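Local structure of membrane-associated protein VP24 (Marburg virus - Musoke, Kenya, 1980, 4OR8) at residues S39-W52 / K55-G67. The protein may act as a minor matrix protein of the virion, with a role in nucleocapsid assembly and in the budding of virus particles. Residues are numbered along the deposited sequence; the frame is centred on the assembly and turned at random.
Sequences STARWIKEPSVGGW and KWGNFVFHIPNTG
This is a three-stranded antiparallel meander, two successive beta hairpins that share the strand 51-56, so 39-52 and 55-67 meet at both ends of that strand. At one end I44 and K55 form a hydrogen-bonded pair: I44 N donates to K55 O at 3.2 Å and K55 N returns to I44 O. At the other, W52 and I63 are paired in the same way; W52 N reaches I63 O at 2.7 Å, in the carbonyl plane and with the N-H nearly straight (164°), and I63 N closes the ring on W52 O. The type II turn from S48 to G51 leads into this pair, and both its glycines lie on P64 and its neighbours, with a CA-H...O contact from P64 CA to G50 O and a weak bond from N65 N to the same oxygen.

With CG anti to its carbonyl carbon (chi1 -50°), the W52 indole reaches across I63 toward N65, crossing both side chains at about a right angle: CE3 rests 3.8 Å from I63 CG2, P64 O comes to the ring edge, and the N65 amide lies close to CH2, its plane steeply inclined to the ring. F105 of the helix 104-115 meets the same indole edge-to-face.

The residues just before strand 44-48 pack on the type II' turn, W56 to F59, that closes the second hairpin. G57 N donates to S39 O at 3.1 Å, approaching from above the carbonyl plane. W56, its CG anti to the backbone N (chi1 174°), carries its indole to the carbonyls of T40 and R42: NE1 makes a weak bond to T40 O at 2.8 Å, and R42 O lies at the ring edge near CD1. W43 CE3 meets W56 CB at 4.1 Å, the two side chains crossing at about a right angle, and W43 also makes a cation-pi contact with R109 of the helix 104-115.

The two backbone pairs thus tie the outer strands to opposite ends of the shared strand, and the W56 bond adds the residues before it, while the indoles supply apolar contact.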
loop_
_atom_site.group_PDB
_atom_site.type_symbol
_atom_site.label_atom_id
_atom_site.label_comp_id
_atom_site.label_asym_id
_atom_site.label_seq_id
_atom_site.Cartn_x
_atom_site.Cartn_y
_atom_site.Cartn_z
ATOM N N SER B 39 10.059 -15.543 -21.535
ATOM C CA SER B 39 9.852 -14.335 -20.743
ATOM C C SER B 39 10.271 -14.543 -19.291
ATOM O O SER B 39 10.549 -13.585 -18.572
ATOM C CB SER B 39 8.386 -13.907 -20.807
ATOM O OG SER B 39 7.530 -14.972 -20.426
ATOM N N THR B 40 10.313 -15.802 -18.867
ATOM C CA THR B 40 10.727 -16.148 -17.512
ATOM C C THR B 40 12.221 -15.924 -17.311
ATOM O O THR B 40 12.695 -15.821 -16.180
ATOM C CB THR B 40 10.426 -17.618 -17.196
ATOM O OG1 THR B 40 11.235 -18.458 -18.028
ATOM C CG2 THR B 40 8.965 -17.926 -17.449
ATOM N N ALA B 41 12.962 -15.859 -18.411
ATOM C CA ALA B 41 14.406 -15.682 -18.342
ATOM C C ALA B 41 14.798 -14.224 -18.547
ATOM O O ALA B 41 15.982 -13.883 -18.547
ATOM C CB ALA B 41 15.099 -16.570 -19.360
ATOM N N ARG B 42 13.798 -13.365 -18.715
ATOM C CA ARG B 42 14.038 -11.941 -18.917
ATOM C C ARG B 42 13.604 -11.115 -17.711
ATOM O O ARG B 42 12.635 -11.450 -17.028
ATOM C CB ARG B 42 13.298 -11.445 -20.159
ATOM C CG ARG B 42 13.749 -12.076 -21.463
ATOM C CD ARG B 42 12.905 -11.569 -22.619
ATOM N NE ARG B 42 12.074 -12.622 -23.198
ATOM C CZ ARG B 42 11.046 -12.399 -24.011
ATOM N NH1 ARG B 42 10.707 -11.158 -24.336
ATOM N NH2 ARG B 42 10.350 -13.419 -24.494
ATOM N N TRP B 43 14.330 -10.032 -17.460
ATOM C CA TRP B 43 13.956 -9.063 -16.437
ATOM C C TRP B 43 13.950 -7.671 -17.060
ATOM O O TRP B 43 14.955 -6.961 -17.029
ATOM C CB TRP B 43 14.930 -9.123 -15.262
ATOM C CG TRP B 43 14.609 -8.168 -14.153
ATOM C CD1 TRP B 43 15.202 -6.963 -13.913
ATOM C CD2 TRP B 43 13.620 -8.339 -13.130
ATOM N NE1 TRP B 43 14.645 -6.374 -12.804
ATOM C CE2 TRP B 43 13.671 -7.199 -12.304
ATOM C CE3 TRP B 43 12.697 -9.346 -12.833
ATOM C CZ2 TRP B 43 12.836 -7.035 -11.200
ATOM C CZ3 TRP B 43 11.867 -9.182 -11.737
ATOM C CH2 TRP B 43 11.942 -8.035 -10.934
ATOM N N ILE B 44 12.809 -7.292 -17.628
ATOM C CA ILE B 44 12.711 -6.058 -18.402
ATOM C C ILE B 44 12.240 -4.869 -17.570
ATOM O O ILE B 44 11.040 -4.650 -17.415
ATOM C CB ILE B 44 11.752 -6.221 -19.600
ATOM C CG1 ILE B 44 12.013 -7.543 -20.327
ATOM C CG2 ILE B 44 11.890 -5.041 -20.551
ATOM C CD1 ILE B 44 13.389 -7.637 -20.951
ATOM N N LYS B 45 13.188 -4.101 -17.047
ATOM C CA LYS B 45 12.862 -2.889 -16.309
ATOM C C LYS B 45 12.889 -1.683 -17.239
ATOM O O LYS B 45 13.797 -1.540 -18.054
ATOM C CB LYS B 45 13.845 -2.666 -15.160
ATOM C CG LYS B 45 13.415 -1.565 -14.204
ATOM C CD LYS B 45 14.595 -0.950 -13.471
ATOM C CE LYS B 45 15.433 -0.094 -14.406
ATOM N NZ LYS B 45 16.585 0.534 -13.702
ATOM N N GLU B 46 11.892 -0.818 -17.111
ATOM C CA GLU B 46 11.830 0.394 -17.913
ATOM C C GLU B 46 11.040 1.478 -17.193
ATOM O O GLU B 46 9.968 1.211 -16.647
ATOM C CB GLU B 46 11.221 0.106 -19.285
ATOM C CG GLU B 46 9.971 -0.759 -19.244
ATOM C CD GLU B 46 9.355 -0.950 -20.618
ATOM O OE1 GLU B 46 9.638 -0.128 -21.515
ATOM O OE2 GLU B 46 8.592 -1.922 -20.802
ATOM N N PRO B 47 11.574 2.708 -17.186
ATOM C CA PRO B 47 10.943 3.826 -16.479
ATOM C C PRO B 47 9.555 4.120 -17.026
ATOM O O PRO B 47 9.332 4.013 -18.231
ATOM C CB PRO B 47 11.887 5.001 -16.765
ATOM C CG PRO B 47 12.620 4.613 -18.003
ATOM C CD PRO B 47 12.778 3.127 -17.923
ATOM N N SER B 48 8.628 4.468 -16.140
ATOM C CA SER B 48 7.277 4.819 -16.555
ATOM C C SER B 48 6.695 5.867 -15.619
ATOM O O SER B 48 7.387 6.379 -14.740
ATOM C CB SER B 48 6.377 3.580 -16.605
ATOM O OG SER B 48 6.080 3.104 -15.303
ATOM N N VAL B 49 5.420 6.181 -15.816
ATOM C CA VAL B 49 4.768 7.238 -15.056
ATOM C C VAL B 49 4.730 6.921 -13.569
ATOM O O VAL B 49 4.059 5.985 -13.137
ATOM C CB VAL B 49 3.337 7.476 -15.550
ATOM C CG1 VAL B 49 2.686 8.585 -14.745
ATOM C CG2 VAL B 49 3.345 7.814 -17.030
ATOM N N GLY B 50 5.463 7.705 -12.790
ATOM C CA GLY B 50 5.491 7.527 -11.352
ATOM C C GLY B 50 6.474 6.472 -10.882
ATOM O O GLY B 50 6.514 6.144 -9.696
ATOM N N GLY B 51 7.269 5.935 -11.803
ATOM C CA GLY B 51 8.273 4.952 -11.438
ATOM C C GLY B 51 8.742 4.068 -12.576
ATOM O O GLY B 51 9.219 4.555 -13.599
ATOM N N TRP B 52 8.610 2.758 -12.396
ATOM C CA TRP B 52 9.110 1.806 -13.382
ATOM C C TRP B 52 8.100 0.725 -13.728
ATOM O O TRP B 52 7.132 0.495 -13.007
ATOM C CB TRP B 52 10.382 1.125 -12.875
ATOM C CG TRP B 52 11.425 2.062 -12.373
ATOM C CD1 TRP B 52 12.442 2.615 -13.091
ATOM C CD2 TRP B 52 11.561 2.553 -11.036
ATOM N NE1 TRP B 52 13.205 3.421 -12.284
ATOM C CE2 TRP B 52 12.685 3.401 -11.018
ATOM C CE3 TRP B 52 10.842 2.357 -9.855
ATOM C CZ2 TRP B 52 13.106 4.055 -9.862
ATOM C CZ3 TRP B 52 11.261 3.006 -8.708
ATOM C CH2 TRP B 52 12.384 3.843 -8.720
ATOM N N LYS B 55 8.732 -6.282 -16.506
ATOM C CA LYS B 55 8.058 -7.428 -17.093
ATOM C C LYS B 55 8.859 -8.694 -16.852
ATOM O O LYS B 55 10.044 -8.771 -17.179
ATOM C CB LYS B 55 7.833 -7.215 -18.591
ATOM C CG LYS B 55 6.884 -6.072 -18.905
ATOM C CD LYS B 55 6.605 -5.965 -20.391
ATOM C CE LYS B 55 5.633 -4.833 -20.677
ATOM N NZ LYS B 55 5.274 -4.754 -22.118
ATOM N N TRP B 56 8.204 -9.681 -16.257
ATOM C CA TRP B 56 8.801 -10.991 -16.057
ATOM C C TRP B 56 7.706 -12.035 -16.150
ATOM O O TRP B 56 6.673 -11.915 -15.495
ATOM C CB TRP B 56 9.503 -11.069 -14.703
ATOM C CG TRP B 56 10.000 -12.436 -14.395
ATOM C CD1 TRP B 56 11.216 -12.958 -14.717
ATOM C CD2 TRP B 56 9.286 -13.470 -13.712
ATOM N NE1 TRP B 56 11.307 -14.252 -14.272
ATOM C CE2 TRP B 56 10.133 -14.592 -13.652
ATOM C CE3 TRP B 56 8.011 -13.557 -13.144
ATOM C CZ2 TRP B 56 9.749 -15.785 -13.045
ATOM C CZ3 TRP B 56 7.632 -14.738 -12.543
ATOM C CH2 TRP B 56 8.497 -15.836 -12.497
ATOM N N GLY B 57 7.931 -13.061 -16.962
ATOM C CA GLY B 57 6.882 -14.013 -17.266
ATOM C C GLY B 57 5.737 -13.259 -17.910
ATOM O O GLY B 57 5.957 -12.423 -18.785
ATOM N N ASN B 58 4.516 -13.536 -17.470
ATOM C CA ASN B 58 3.360 -12.784 -17.941
ATOM C C ASN B 58 2.909 -11.744 -16.919
ATOM O O ASN B 58 1.774 -11.274 -16.959
ATOM C CB ASN B 58 2.206 -13.721 -18.310
ATOM C CG ASN B 58 1.762 -14.580 -17.148
ATOM O OD1 ASN B 58 2.401 -14.602 -16.098
ATOM N ND2 ASN B 58 0.666 -15.308 -17.335
ATOM N N PHE B 59 3.805 -11.394 -16.000
ATOM C CA PHE B 59 3.526 -10.347 -15.024
ATOM C C PHE B 59 4.016 -9.009 -15.545
ATOM O O PHE B 59 5.106 -8.916 -16.106
ATOM C CB PHE B 59 4.233 -10.623 -13.695
ATOM C CG PHE B 59 3.689 -11.799 -12.935
ATOM C CD1 PHE B 59 2.595 -11.657 -12.099
ATOM C CD2 PHE B 59 4.295 -13.040 -13.027
ATOM C CE1 PHE B 59 2.103 -12.735 -11.386
ATOM C CE2 PHE B 59 3.809 -14.121 -12.317
ATOM C CZ PHE B 59 2.710 -13.968 -11.495
ATOM N N VAL B 60 3.207 -7.973 -15.353
ATOM C CA VAL B 60 3.659 -6.610 -15.579
ATOM C C VAL B 60 3.632 -5.864 -14.249
ATOM O O VAL B 60 2.567 -5.541 -13.730
ATOM C CB VAL B 60 2.777 -5.865 -16.599
ATOM C CG1 VAL B 60 3.306 -4.457 -16.820
ATOM C CG2 VAL B 60 2.725 -6.626 -17.913
ATOM N N PHE B 61 4.807 -5.603 -13.692
ATOM C CA PHE B 61 4.891 -4.932 -12.404
ATOM C C PHE B 61 4.954 -3.415 -12.553
ATOM O O PHE B 61 5.714 -2.896 -13.366
ATOM C CB PHE B 61 6.098 -5.437 -11.612
ATOM C CG PHE B 61 6.001 -6.882 -11.216
ATOM C CD1 PHE B 61 5.111 -7.285 -10.235
ATOM C CD2 PHE B 61 6.806 -7.837 -11.816
ATOM C CE1 PHE B 61 5.020 -8.613 -9.863
ATOM C CE2 PHE B 61 6.721 -9.168 -11.449
ATOM C CZ PHE B 61 5.827 -9.555 -10.470
ATOM N N HIS B 62 4.149 -2.713 -11.763
ATOM C CA HIS B 62 4.174 -1.259 -11.731
ATOM C C HIS B 62 4.791 -0.769 -10.426
ATOM O O HIS B 62 4.143 -0.785 -9.381
ATOM C CB HIS B 62 2.765 -0.697 -11.887
ATOM C CG HIS B 62 2.083 -1.122 -13.149
ATOM N ND1 HIS B 62 1.475 -2.352 -13.287
ATOM C CD2 HIS B 62 1.915 -0.484 -14.331
ATOM C CE1 HIS B 62 0.961 -2.453 -14.499
ATOM N NE2 HIS B 62 1.213 -1.332 -15.153
ATOM N N ILE B 63 6.045 -0.329 -10.499
ATOM C CA ILE B 63 6.796 0.076 -9.314
ATOM C C ILE B 63 6.841 1.588 -9.161
ATOM O O ILE B 63 7.400 2.278 -10.010
ATOM C CB ILE B 63 8.256 -0.418 -9.369
ATOM C CG1 ILE B 63 8.328 -1.846 -9.911
ATOM C CG2 ILE B 63 8.908 -0.305 -7.999
ATOM C CD1 ILE B 63 7.530 -2.830 -9.117
ATOM N N PRO B 64 6.258 2.104 -8.069
ATOM C CA PRO B 64 6.266 3.531 -7.731
ATOM C C PRO B 64 7.570 3.987 -7.076
ATOM O O PRO B 64 8.331 3.168 -6.555
ATOM C CB PRO B 64 5.120 3.661 -6.717
ATOM C CG PRO B 64 4.373 2.358 -6.770
ATOM C CD PRO B 64 5.379 1.339 -7.172
ATOM N N ASN B 65 7.803 5.296 -7.094
ATOM C CA ASN B 65 8.962 5.913 -6.455
ATOM C C ASN B 65 8.759 6.120 -4.959
ATOM O O ASN B 65 9.541 6.814 -4.309
ATOM C CB ASN B 65 9.250 7.268 -7.100
ATOM C CG ASN B 65 10.151 7.160 -8.310
ATOM O OD1 ASN B 65 11.271 6.662 -8.218
ATOM N ND2 ASN B 65 9.666 7.629 -9.457
ATOM N N THR B 66 7.708 5.514 -4.422
ATOM C CA THR B 66 7.267 5.785 -3.059
ATOM C C THR B 66 8.216 5.272 -1.977
ATOM O O THR B 66 8.655 4.123 -2.010
ATOM C CB THR B 66 5.861 5.198 -2.808
ATOM O OG1 THR B 66 4.957 5.676 -3.811
ATOM C CG2 THR B 66 5.344 5.596 -1.432
ATOM N N GLY B 67 8.525 6.141 -1.021
ATOM C CA GLY B 67 9.221 5.735 0.185
ATOM C C GLY B 67 10.721 5.938 0.176
ATOM O O GLY B 67 11.357 5.895 1.227
#